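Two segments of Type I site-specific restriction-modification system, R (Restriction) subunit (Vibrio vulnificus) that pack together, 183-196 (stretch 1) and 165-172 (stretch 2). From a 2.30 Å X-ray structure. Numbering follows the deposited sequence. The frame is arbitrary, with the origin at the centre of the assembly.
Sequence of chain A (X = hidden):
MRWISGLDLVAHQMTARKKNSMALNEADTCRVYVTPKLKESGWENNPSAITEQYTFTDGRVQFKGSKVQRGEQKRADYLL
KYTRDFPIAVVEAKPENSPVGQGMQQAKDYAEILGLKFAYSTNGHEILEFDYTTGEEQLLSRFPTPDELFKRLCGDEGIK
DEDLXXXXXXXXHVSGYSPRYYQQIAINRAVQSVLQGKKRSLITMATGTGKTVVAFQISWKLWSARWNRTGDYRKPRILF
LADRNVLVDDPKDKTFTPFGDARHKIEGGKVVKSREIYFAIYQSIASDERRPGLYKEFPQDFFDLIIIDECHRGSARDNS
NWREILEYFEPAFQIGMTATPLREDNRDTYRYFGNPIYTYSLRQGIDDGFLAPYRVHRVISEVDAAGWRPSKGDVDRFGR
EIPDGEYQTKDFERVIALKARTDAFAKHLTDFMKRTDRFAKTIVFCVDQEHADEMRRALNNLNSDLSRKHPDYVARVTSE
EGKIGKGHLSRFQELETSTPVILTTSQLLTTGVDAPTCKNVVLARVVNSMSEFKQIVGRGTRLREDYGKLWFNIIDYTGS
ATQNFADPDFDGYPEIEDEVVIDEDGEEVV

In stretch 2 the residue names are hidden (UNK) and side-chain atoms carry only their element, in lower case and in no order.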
ATOM      1  N   GLN A 183       0.445  -5.146   7.026  1.00 28.73           N
ATOM      2  CA  GLN A 183       1.008  -4.029   7.789  1.00 28.38           C
ATOM      3  C   GLN A 183       1.803  -4.588   8.956  1.00 27.03           C
ATOM      4  O   GLN A 183       2.831  -4.037   9.361  1.00 28.83           O
ATOM      5  CB  GLN A 183      -0.106  -3.122   8.301  1.00 26.89           C
ATOM      6  CG  GLN A 183      -0.827  -2.429   7.170  1.00 29.46           C
ATOM      7  CD  GLN A 183      -2.066  -1.664   7.592  1.00 30.78           C
ATOM      8  OE1 GLN A 183      -2.521  -0.775   6.873  1.00 32.51           O
ATOM      9  NE2 GLN A 183      -2.626  -2.010   8.745  1.00 29.62           N
ATOM     10  N   GLN A 184       1.311  -5.695   9.500  1.00 25.26           N
ATOM     11  CA  GLN A 184       1.975  -6.353  10.599  1.00 25.22           C
ATOM     12  C   GLN A 184       3.314  -6.938  10.139  1.00 26.38           C
ATOM     13  O   GLN A 184       4.289  -6.893  10.887  1.00 26.79           O
ATOM     14  CB  GLN A 184       1.076  -7.447  11.165  1.00 28.60           C
ATOM     15  CG  GLN A 184      -0.091  -6.926  11.982  1.00 33.50           C
ATOM     16  CD  GLN A 184      -0.931  -8.038  12.562  1.00 37.71           C
ATOM     17  OE1 GLN A 184      -0.401  -8.935  13.204  1.00 39.21           O
ATOM     18  NE2 GLN A 184      -2.245  -7.984  12.346  1.00 36.88           N
ATOM     19  N   ILE A 185       3.359  -7.503   8.928  1.00 24.46           N
ATOM     20  CA  ILE A 185       4.593  -8.062   8.391  1.00 24.37           C
ATOM     21  C   ILE A 185       5.597  -6.929   8.327  1.00 23.56           C
ATOM     22  O   ILE A 185       6.708  -7.027   8.833  1.00 25.18           O
ATOM     23  CB  ILE A 185       4.425  -8.589   6.933  1.00 32.66           C
ATOM     24  CG1 ILE A 185       3.270  -9.588   6.857  1.00 35.22           C
ATOM     25  CG2 ILE A 185       5.710  -9.229   6.450  1.00 32.65           C
ATOM     26  CD1 ILE A 185       3.352 -10.655   7.883  1.00 42.28           C
ATOM     27  N   ALA A 186       5.175  -5.837   7.703  1.00 25.72           N
ATOM     28  CA  ALA A 186       6.015  -4.666   7.558  1.00 26.89           C
ATOM     29  C   ALA A 186       6.527  -4.192   8.915  1.00 28.59           C
ATOM     30  O   ALA A 186       7.731  -4.055   9.129  1.00 29.26           O
ATOM     31  CB  ALA A 186       5.233  -3.557   6.880  1.00 22.45           C
ATOM     32  N   ILE A 187       5.607  -3.954   9.838  1.00 28.11           N
ATOM     33  CA  ILE A 187       5.976  -3.480  11.156  1.00 29.74           C
ATOM     34  C   ILE A 187       6.969  -4.364  11.896  1.00 29.75           C
ATOM     35  O   ILE A 187       7.968  -3.870  12.408  1.00 32.61           O
ATOM     36  CB  ILE A 187       4.721  -3.288  12.041  1.00 29.79           C
ATOM     37  CG1 ILE A 187       3.820  -2.212  11.424  1.00 28.78           C
ATOM     38  CG2 ILE A 187       5.135  -2.895  13.449  1.00 29.92           C
ATOM     39  CD1 ILE A 187       2.418  -2.221  11.960  1.00 27.91           C
ATOM     40  N   ASN A 188       6.700  -5.663  11.952  1.00 31.11           N
ATOM     41  CA  ASN A 188       7.569  -6.604  12.648  1.00 31.13           C
ATOM     42  C   ASN A 188       8.963  -6.757  12.029  1.00 31.78           C
ATOM     43  O   ASN A 188       9.952  -6.892  12.752  1.00 31.95           O
ATOM     44  CB  ASN A 188       6.883  -7.969  12.734  1.00 44.50           C
ATOM     45  CG  ASN A 188       5.717  -7.979  13.718  1.00 47.14           C
ATOM     46  OD1 ASN A 188       5.247  -6.933  14.171  1.00 47.49           O
ATOM     47  ND2 ASN A 188       5.243  -9.173  14.046  1.00 50.56           N
ATOM     48  N   ARG A 189       9.051  -6.733  10.701  1.00 26.83           N
ATOM     49  CA  ARG A 189      10.351  -6.876  10.053  1.00 26.89           C
ATOM     50  C   ARG A 189      11.202  -5.635  10.227  1.00 26.28           C
ATOM     51  O   ARG A 189      12.431  -5.708  10.188  1.00 25.38           O
ATOM     52  CB  ARG A 189      10.194  -7.174   8.565  1.00 29.07           C
ATOM     53  CG  ARG A 189       9.508  -8.488   8.315  1.00 29.93           C
ATOM     54  CD  ARG A 189       9.722  -8.967   6.908  1.00 29.55           C
ATOM     55  NE  ARG A 189       9.041 -10.233   6.690  1.00 28.40           N
ATOM     56  CZ  ARG A 189       8.894 -10.800   5.502  1.00 26.14           C
ATOM     57  NH1 ARG A 189       9.392 -10.212   4.417  1.00 25.88           N
ATOM     58  NH2 ARG A 189       8.222 -11.932   5.397  1.00 21.54           N
ATOM     59  N   ALA A 190      10.540  -4.498  10.412  1.00 29.41           N
ATOM     60  CA  ALA A 190      11.225  -3.233  10.608  1.00 29.73           C
ATOM     61  C   ALA A 190      11.833  -3.245  12.001  1.00 30.19           C
ATOM     62  O   ALA A 190      13.028  -3.002  12.173  1.00 31.26           O
ATOM     63  CB  ALA A 190      10.241  -2.086  10.472  1.00 30.39           C
ATOM     64  N   VAL A 191      10.997  -3.549  12.990  1.00 29.27           N
ATOM     65  CA  VAL A 191      11.418  -3.616  14.386  1.00 29.17           C
ATOM     66  C   VAL A 191      12.514  -4.651  14.551  1.00 28.68           C
ATOM     67  O   VAL A 191      13.465  -4.456  15.304  1.00 27.86           O
ATOM     68  CB  VAL A 191      10.236  -4.003  15.275  1.00 31.61           C
ATOM     69  CG1 VAL A 191      10.697  -4.196  16.716  1.00 32.56           C
ATOM     70  CG2 VAL A 191       9.157  -2.937  15.178  1.00 30.33           C
ATOM     71  N   GLN A 192      12.360  -5.755  13.829  1.00 29.25           N
ATOM     72  CA  GLN A 192      13.320  -6.861  13.844  1.00 31.53           C
ATOM     73  C   GLN A 192      14.643  -6.367  13.258  1.00 32.00           C
ATOM     74  O   GLN A 192      15.711  -6.588  13.825  1.00 30.47           O
ATOM     75  CB  GLN A 192      12.757  -8.002  12.994  1.00 49.55           C
ATOM     76  CG  GLN A 192      13.402  -9.367  13.137  1.00 52.02           C
ATOM     77  CD  GLN A 192      12.722 -10.415  12.250  1.00 55.67           C
ATOM     78  OE1 GLN A 192      11.586 -10.829  12.506  1.00 57.31           O
ATOM     79  NE2 GLN A 192      13.416 -10.833  11.190  1.00 57.71           N
ATOM     80  N   SER A 193      14.556  -5.705  12.110  1.00 32.91           N
ATOM     81  CA  SER A 193      15.730  -5.157  11.432  1.00 36.40           C
ATOM     82  C   SER A 193      16.546  -4.271  12.373  1.00 37.19           C
ATOM     83  O   SER A 193      17.768  -4.408  12.478  1.00 35.62           O
ATOM     84  CB  SER A 193      15.308  -4.320  10.221  1.00 49.26           C
ATOM     85  OG  SER A 193      14.804  -5.134   9.178  1.00 54.67           O
ATOM     86  N   VAL A 194      15.861  -3.350  13.041  1.00 42.00           N
ATOM     87  CA  VAL A 194      16.492  -2.429  13.970  1.00 41.87           C
ATOM     88  C   VAL A 194      17.160  -3.183  15.107  1.00 40.61           C
ATOM     89  O   VAL A 194      18.286  -2.882  15.488  1.00 41.37           O
ATOM     90  CB  VAL A 194      15.447  -1.441  14.538  1.00 38.52           C
ATOM     91  CG1 VAL A 194      16.066  -0.573  15.597  1.00 37.74           C
ATOM     92  CG2 VAL A 194      14.908  -0.584  13.414  1.00 36.66           C
ATOM     93  N   LEU A 195      16.477  -4.190  15.632  1.00 47.45           N
ATOM     94  CA  LEU A 195      17.044  -4.960  16.726  1.00 47.94           C
ATOM     95  C   LEU A 195      18.288  -5.732  16.303  1.00 48.80           C
ATOM     96  O   LEU A 195      19.119  -6.057  17.151  1.00 51.00           O
ATOM     97  CB  LEU A 195      16.006  -5.929  17.309  1.00 36.45           C
ATOM     98  CG  LEU A 195      14.726  -5.256  17.843  1.00 37.12           C
ATOM     99  CD1 LEU A 195      13.798  -6.300  18.481  1.00 33.44           C
ATOM    100  CD2 LEU A 195      15.102  -4.189  18.861  1.00 35.06           C
ATOM    101  N   GLN A 196      18.428  -6.009  15.005  1.00 39.11           N
ATOM    102  CA  GLN A 196      19.585  -6.756  14.483  1.00 38.17           C
ATOM    103  C   GLN A 196      20.740  -5.816  14.118  1.00 38.39           C
ATOM    104  O   GLN A 196      21.817  -6.257  13.704  1.00 37.52           O
ATOM    105  CB  GLN A 196      19.196  -7.543  13.230  1.00 44.71           C
ATOM    106  CG  GLN A 196      18.000  -8.448  13.377  1.00 46.77           C
ATOM    107  CD  GLN A 196      17.599  -9.059  12.051  1.00 48.28           C
ATOM    108  OE1 GLN A 196      17.338  -8.349  11.079  1.00 48.86           O
ATOM    109  NE2 GLN A 196      17.540 -10.380  12.004  1.00 49.26           N
ATOM    110  N   UNK A 165      11.631  -7.742  24.777  1.00 47.40           N
ATOM    111  CA  UNK A 165      10.466  -6.946  25.143  1.00 47.14           C
ATOM    112  C   UNK A 165      10.147  -5.876  24.119  1.00 47.18           C
ATOM    113  O   UNK A 165       9.034  -5.336  24.102  1.00 48.55           O
ATOM    114  c   UNK A 165      10.647  -6.298  26.515  1.00 64.39           C
ATOM    115  c   UNK A 165      11.131  -7.284  27.565  1.00 67.85           C
ATOM    116  o   UNK A 165      12.364  -7.509  27.655  1.00 68.69           O
ATOM    117  o   UNK A 165      10.273  -7.832  28.297  1.00 70.52           O
ATOM    118  N   UNK A 166      11.113  -5.542  23.272  1.00 36.64           N
ATOM    119  CA  UNK A 166      10.835  -4.557  22.254  1.00 33.40           C
ATOM    120  C   UNK A 166      10.173  -5.328  21.127  1.00 32.39           C
ATOM    121  O   UNK A 166       9.155  -4.897  20.582  1.00 33.04           O
ATOM    122  c   UNK A 166      12.104  -3.880  21.752  1.00 41.45           C
ATOM    123  c   UNK A 166      11.741  -2.704  20.847  1.00 39.82           C
ATOM    124  o   UNK A 166      12.841  -3.377  22.872  1.00 40.58           O
ATOM    125  N   UNK A 167      10.724  -6.495  20.812  1.00 32.04           N
ATOM    126  CA  UNK A 167      10.181  -7.328  19.754  1.00 30.00           C
ATOM    127  C   UNK A 167       8.717  -7.639  20.000  1.00 29.35           C
ATOM    128  O   UNK A 167       7.938  -7.726  19.052  1.00 30.09           O
ATOM    129  c   UNK A 167      10.952  -8.643  19.652  1.00 26.00           C
ATOM    130  c   UNK A 167      10.935 -10.937  18.588  1.00 27.43           C
ATOM    131  c   UNK A 167      10.600  -9.463  18.402  1.00 27.69           C
ATOM    132  c   UNK A 167      11.400  -8.910  17.242  1.00 25.11           C
ATOM    133  N   UNK A 168       8.341  -7.793  21.270  1.00 29.67           N
ATOM    134  CA  UNK A 168       6.961  -8.116  21.620  1.00 30.07           C
ATOM    135  C   UNK A 168       6.152  -6.923  22.107  1.00 30.89           C
ATOM    136  O   UNK A 168       4.989  -7.077  22.480  1.00 32.44           O
ATOM    137  c   UNK A 168       6.912  -9.208  22.687  1.00 26.89           C
ATOM    138  c   UNK A 168       7.404 -11.479  23.602  1.00 24.77           C
ATOM    139  c   UNK A 168       7.596 -10.552  22.405  1.00 26.92           C
ATOM    140  c   UNK A 168       7.028 -11.182  21.134  1.00 23.11           C
ATOM    141  N   UNK A 169       6.756  -5.738  22.111  1.00 31.09           N
ATOM    142  CA  UNK A 169       6.061  -4.526  22.551  1.00 32.35           C
ATOM    143  C   UNK A 169       4.723  -4.435  21.814  1.00 31.96           C
ATOM    144  O   UNK A 169       4.689  -4.461  20.594  1.00 30.89           O
ATOM    145  o   UNK A 169       6.321  -2.087  22.594  1.00 43.77           O
ATOM    146  c   UNK A 169       6.949  -3.309  22.248  1.00 39.76           C
ATOM    147  N   UNK A 170       3.606  -4.326  22.557  1.00 33.45           N
ATOM    148  CA  UNK A 170       2.237  -4.239  22.027  1.00 34.41           C
ATOM    149  C   UNK A 170       1.953  -3.115  21.040  1.00 34.50           C
ATOM    150  O   UNK A 170       2.553  -2.041  21.118  1.00 34.35           O
ATOM    151  c   UNK A 170       2.202  -4.851  24.342  1.00 27.38           C
ATOM    152  c   UNK A 170       3.583  -4.295  24.033  1.00 28.33           C
ATOM    153  c   UNK A 170       1.379  -4.121  23.301  1.00 26.53           C
ATOM    154  N   UNK A 171       1.063  -3.382  20.088  1.00 40.75           N
ATOM    155  CA  UNK A 171       0.653  -2.371  19.136  1.00 43.40           C
ATOM    156  C   UNK A 171      -0.220  -1.454  19.963  1.00 46.08           C
ATOM    157  O   UNK A 171      -0.504  -1.715  21.139  1.00 46.42           O
ATOM    158  c   UNK A 171       2.367  -4.503  15.702  1.00 48.81           C
ATOM    159  c   UNK A 171      -0.318  -4.798  16.339  1.00 48.37           C
ATOM    160  c   UNK A 171      -0.238  -2.935  18.004  1.00 45.99           C
ATOM    161  c   UNK A 171       1.766  -3.689  16.670  1.00 47.54           C
ATOM    162  c   UNK A 171       0.265  -5.616  15.372  1.00 50.31           C
ATOM    163  o   UNK A 171       2.176  -6.298  14.131  1.00 49.87           O
ATOM    164  c   UNK A 171       0.419  -3.831  16.997  1.00 46.70           C
ATOM    165  c   UNK A 171       1.606  -5.466  15.061  1.00 49.26           C
ATOM    166  N   UNK A 172      -0.665  -0.383  19.333  1.00 35.54           N
ATOM    167  CA  UNK A 172      -1.564   0.533  19.983  1.00 38.18           C
ATOM    168  C   UNK A 172      -2.892   0.149  19.328  1.00 41.64           C
ATOM    169  O   UNK A 172      -3.044   0.286  18.111  1.00 41.07           O
ATOM    170  c   UNK A 172      -1.166   1.964  19.671  1.00 46.18           C
ATOM    171  c   UNK A 172      -2.045   3.605  21.473  1.00 44.30           C
ATOM    172  c   UNK A 172      -2.082   2.974  20.275  1.00 45.03           C
ATOM    173  c   UNK A 172      -3.882   4.229  20.451  1.00 43.09           C
ATOM    174  n   UNK A 172      -3.243   3.388  19.660  1.00 43.30           N
ATOM    175  n   UNK A 172      -3.176   4.378  21.558  1.00 44.10           N
TER

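Position 165 carries two side-chain carbons, the second bearing two oxygens, a short carboxylate. Its CA-to-CB bond points away from stretch 1 and nothing there comes within contact distance. This is Asp165, exposed and in the last stretch of a helix that begins earlier in the chain.

At position 166 the first side-chain carbon carries one oxygen and one further carbon, a branch at CB. The bond from CA to CB points toward stretch 1, and CB of this residue lies 4.2 Å from CD2 of Leu195. This is Thr166. The backbone O of Thr166 is also 4.2 Å from CG1 of Val191, and it accepts a hydrogen bond from the backbone N of position 169 (3.0 Å), which turns the chain as the helix gives way to loop.

Position 167 has four carbons forked at the second, with no heteroatom. CB points sideways, but the end of the side chain comes nearer, and one of its terminal carbons is 3.8 Å from CD1 of Leu195. The residue is Leu167; that terminal carbon, CD1, also lies 4.4 Å from CA of Gln192, so this methyl sits against Leu195 and Gln192, while the other terminal carbon is turned away from them.

Four carbons forked at the second recur at position 168, but here CB points away and no atom touches stretch 1. This is Leu168.

Position 169 has one carbon followed by one oxygen and makes no contact with the helix. It is Ser169, whose hydroxyl is hydrogen-bonded elsewhere in the structure.

At position 170 three carbons close a ring onto the backbone N, and none of them comes within reach of stretch 1. This is Pro170, which is exposed.

Position 171 has one carbon, then a ring of six carbons bearing one oxygen. CB points toward the helix, and the oxygen lies 3.1 Å from OD1 of Asn188 and 3.2 Å from CG of Gln184. This is Tyr171; its CE1 packs 3.9 Å from CG2 of Ile187.

Position 172 shows one carbon and a five-membered ring of three carbons and two nitrogens, out of reach of stretch 1. It is His172.

The contact therefore has two centres along one helix. Near its far end, Leu195 meets Thr166 and Leu167, with Val191 beside them, in a largely apolar patch. Toward its start, Tyr171 reaches across a CA separation of 9.5 Å from Gln184, donates its OH hydrogen bond to OD1 of Asn188 at the ring edge, and rests against Ile187. Residues 168 to 170 span the gap without touching the helix.

Stretch 2 165-172: DTLLSPYH
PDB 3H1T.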